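Local coordinates for hypothetical protein (Leishmania major, PDB 2AR1), which is of unknown function but, as a thymocyte nuclear protein 1 relative with a PUA-like EVE domain, probably binds modified nucleic acid bases, at residues W22-E27 and L149-V154. Sequence-based numbering, arbitrary orientation.
Sequences WLLKSE and LSVQPV
L23 and Q152 form a hydrogen-bonded antiparallel pair where the outermost strand 151-154 closes one side of the mixed sheet of the PUA-like EVE domain. L23 N donates to Q152 O at 2.8 Å and Q152 N returns a bond to L23 O, both in the carbonyl planes. The tight part lies at the W22 end. There the W22 indole, with CG anti to the carbonyl carbon (chi1 -51°), brings the CE3 edge to within 3.4 Å of Q152 O, which lies near the ring plane, while CZ3 meets P153 CB. V154 CG2 pushes in beside the backbone, 3.5 Å from W22 C, and also touches L23 CB. L24 and V151 point the same way on one face of the sheet, where L24 CD1 meets V151 CG1 at 3.9 Å; L23 and Q152 share the other face, against which helix 142-145 packs through A142 and L143. On its far edge strand 22-26 pairs with parallel strand 64-69, so it is interior to the sheet, and W22 NE1 hydrogen-bonds to D63 OD2.

Toward K25 the contact opens to solvent. K25 N still bonds S150 O, but a water joins that oxygen to K25 O, donating to both. The K25 side chain crosses that of Q152 obliquely, while its ammonium bonds R147 O and a second water. The Q152 chain runs extended beyond CG, and its NE2 donates to L149 O of the same segment at 2.8 Å, with the acceptor 8° out of the amide plane.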
ATOM      1  N   TRP A  22       1.467  -1.804  -7.293  1.00 17.54           N
ATOM      2  CA  TRP A  22       1.975  -0.932  -6.195  1.00 16.93           C
ATOM      3  C   TRP A  22       2.148  -1.684  -4.908  1.00 16.48           C
ATOM      4  O   TRP A  22       1.549  -2.753  -4.714  1.00 19.15           O
ATOM      5  CB  TRP A  22       0.965   0.185  -5.920  1.00 19.61           C
ATOM      6  CG  TRP A  22       0.538   0.930  -7.179  1.00 15.28           C
ATOM      7  CD1 TRP A  22      -0.502   0.614  -7.996  1.00 14.60           C
ATOM      8  CD2 TRP A  22       1.149   2.115  -7.754  1.00 16.09           C
ATOM      9  NE1 TRP A  22      -0.592   1.534  -9.034  1.00 16.83           N
ATOM     10  CE2 TRP A  22       0.409   2.456  -8.893  1.00 17.95           C
ATOM     11  CE3 TRP A  22       2.237   2.919  -7.377  1.00 17.45           C
ATOM     12  CZ2 TRP A  22       0.730   3.533  -9.679  1.00 17.44           C
ATOM     13  CZ3 TRP A  22       2.543   3.968  -8.132  1.00 14.39           C
ATOM     14  CH2 TRP A  22       1.790   4.297  -9.284  1.00 14.72           C
ATOM     15  N   LEU A  23       2.917  -1.048  -4.035  1.00 18.13           N
ATOM     16  CA  LEU A  23       3.008  -1.543  -2.684  1.00 15.91           C
ATOM     17  C   LEU A  23       2.561  -0.434  -1.718  1.00 17.08           C
ATOM     18  O   LEU A  23       3.098   0.709  -1.766  1.00 18.40           O
ATOM     19  CB  LEU A  23       4.459  -2.002  -2.415  1.00 16.79           C
ATOM     20  CG  LEU A  23       4.839  -2.556  -1.068  1.00 17.80           C
ATOM     21  CD1 LEU A  23       6.013  -3.525  -1.103  1.00 21.87           C
ATOM     22  CD2 LEU A  23       5.074  -1.514   0.030  1.00 20.22           C
ATOM     23  N   LEU A  24       1.736  -0.793  -0.760  1.00 17.83           N
ATOM     24  CA  LEU A  24       1.241   0.136   0.231  1.00 19.29           C
ATOM     25  C   LEU A  24       1.679  -0.383   1.594  1.00 17.12           C
ATOM     26  O   LEU A  24       1.377  -1.539   1.967  1.00 16.69           O
ATOM     27  CB  LEU A  24      -0.289   0.242   0.130  1.00 21.54           C
ATOM     28  CG  LEU A  24      -0.756   1.253  -0.923  1.00 23.11           C
ATOM     29  CD1 LEU A  24      -0.090   1.000  -2.250  1.00 27.01           C
ATOM     30  CD2 LEU A  24      -2.270   1.160  -1.067  1.00 24.44           C
ATOM     31  N   LYS A  25       2.337   0.449   2.374  1.00 18.83           N
ATOM     32  CA  LYS A  25       2.795   0.095   3.719  1.00 17.65           C
ATOM     33  C   LYS A  25       1.726   0.472   4.746  1.00 19.25           C
ATOM     34  O   LYS A  25       1.079   1.532   4.625  1.00 19.34           O
ATOM     35  CB  LYS A  25       4.084   0.856   4.047  1.00 20.06           C
ATOM     36  CG  LYS A  25       5.255   0.413   3.263  1.00 20.91           C
ATOM     37  CD  LYS A  25       6.481   0.982   3.888  1.00 25.20           C
ATOM     38  CE  LYS A  25       7.516   1.316   2.912  1.00 31.02           C
ATOM     39  NZ  LYS A  25       8.705   1.748   3.782  1.00 26.46           N
ATOM     40  N   SER A  26       1.534  -0.401   5.752  1.00 20.84           N
ATOM     41  CA  SER A  26       0.594  -0.118   6.833  1.00 18.03           C
ATOM     42  C   SER A  26       1.145  -0.740   8.072  1.00 18.28           C
ATOM     43  O   SER A  26       1.669  -1.848   7.989  1.00 20.74           O
ATOM     44  CB  SER A  26      -0.821  -0.628   6.518  1.00 20.80           C
ATOM     45  OG  SER A  26      -1.733  -0.081   7.444  1.00 21.77           O
ATOM     46  N   GLU A  27       1.037  -0.074   9.218  1.00 18.02           N
ATOM     47  CA  GLU A  27       1.531  -0.705  10.460  1.00 17.76           C
ATOM     48  C   GLU A  27       0.398  -1.584  11.001  1.00 16.77           C
ATOM     49  O   GLU A  27      -0.703  -1.072  11.279  1.00 19.12           O
ATOM     50  CB  GLU A  27       1.955   0.310  11.463  1.00 16.93           C
ATOM     51  CG  GLU A  27       3.174   1.181  10.913  1.00 19.91           C
ATOM     52  CD  GLU A  27       3.672   2.246  11.882  1.00 24.82           C
ATOM     53  OE1 GLU A  27       3.137   2.383  12.999  1.00 23.49           O
ATOM     54  OE2 GLU A  27       4.631   2.955  11.496  1.00 32.61           O
ATOM     55  N   LEU A 149       8.691   6.357   1.685  1.00 20.08           N
ATOM     56  CA  LEU A 149       7.776   6.235   0.585  1.00 18.86           C
ATOM     57  C   LEU A 149       6.817   5.144   0.936  1.00 19.79           C
ATOM     58  O   LEU A 149       7.122   3.968   0.736  1.00 23.08           O
ATOM     59  CB  LEU A 149       8.550   5.913  -0.694  1.00 16.56           C
ATOM     60  CG  LEU A 149       7.717   5.998  -1.967  1.00 20.42           C
ATOM     61  CD1 LEU A 149       7.175   7.441  -2.212  1.00 16.33           C
ATOM     62  CD2 LEU A 149       8.569   5.518  -3.122  1.00 20.98           C
ATOM     63  N   SER A 150       5.641   5.521   1.414  1.00 20.34           N
ATOM     64  CA  SER A 150       4.657   4.519   1.916  1.00 18.26           C
ATOM     65  C   SER A 150       3.734   4.006   0.844  1.00 17.20           C
ATOM     66  O   SER A 150       2.953   3.070   1.083  1.00 15.22           O
ATOM     67  CB  SER A 150       3.790   5.106   3.005  1.00 19.36           C
ATOM     68  OG  SER A 150       3.280   6.337   2.632  1.00 19.16           O
ATOM     69  N   VAL A 151       3.800   4.612  -0.332  1.00 14.52           N
ATOM     70  CA  VAL A 151       3.051   4.165  -1.505  1.00 13.82           C
ATOM     71  C   VAL A 151       4.063   4.091  -2.657  1.00 13.80           C
ATOM     72  O   VAL A 151       4.585   5.143  -3.062  1.00 14.18           O
ATOM     73  CB  VAL A 151       1.885   5.077  -1.849  1.00 15.95           C
ATOM     74  CG1 VAL A 151       1.221   4.587  -3.098  1.00 15.76           C
ATOM     75  CG2 VAL A 151       0.843   5.156  -0.760  1.00 16.03           C
ATOM     76  N   GLN A 152       4.396   2.904  -3.140  1.00 13.87           N
ATOM     77  CA  GLN A 152       5.495   2.658  -4.064  1.00 13.49           C
ATOM     78  C   GLN A 152       5.075   1.952  -5.348  1.00 17.73           C
ATOM     79  O   GLN A 152       4.241   1.023  -5.306  1.00 15.00           O
ATOM     80  CB  GLN A 152       6.601   1.840  -3.375  1.00 14.96           C
ATOM     81  CG  GLN A 152       6.849   2.187  -1.926  1.00 17.88           C
ATOM     82  CD  GLN A 152       7.789   1.213  -1.287  1.00 18.37           C
ATOM     83  OE1 GLN A 152       8.009   0.101  -1.830  1.00 22.18           O
ATOM     84  NE2 GLN A 152       8.326   1.583  -0.115  1.00 21.30           N
ATOM     85  N   PRO A 153       5.676   2.338  -6.494  1.00 16.08           N
ATOM     86  CA  PRO A 153       5.467   1.501  -7.676  1.00 17.72           C
ATOM     87  C   PRO A 153       6.238   0.203  -7.559  1.00 16.57           C
ATOM     88  O   PRO A 153       7.314   0.144  -6.907  1.00 16.41           O
ATOM     89  CB  PRO A 153       6.036   2.349  -8.814  1.00 19.00           C
ATOM     90  CG  PRO A 153       7.091   3.090  -8.166  1.00 20.14           C
ATOM     91  CD  PRO A 153       6.664   3.415  -6.768  1.00 17.79           C
ATOM     92  N   VAL A 154       5.567  -0.845  -8.079  1.00 16.62           N
ATOM     93  CA  VAL A 154       6.073  -2.166  -8.219  1.00 16.56           C
ATOM     94  C   VAL A 154       6.097  -2.547  -9.723  1.00 15.47           C
ATOM     95  O   VAL A 154       5.160  -2.351 -10.450  1.00 16.47           O
ATOM     96  CB  VAL A 154       5.190  -3.164  -7.381  1.00 15.06           C
ATOM     97  CG1 VAL A 154       5.660  -4.621  -7.531  1.00 21.50           C
ATOM     98  CG2 VAL A 154       5.272  -2.779  -5.890  1.00 27.04           C
TER
HETATM   99  O   HOH W   1       0.886   3.544   3.002  1.00 24.98           O
HETATM  100  O   HOH W   2      10.368   1.642   1.782  1.00 33.00           O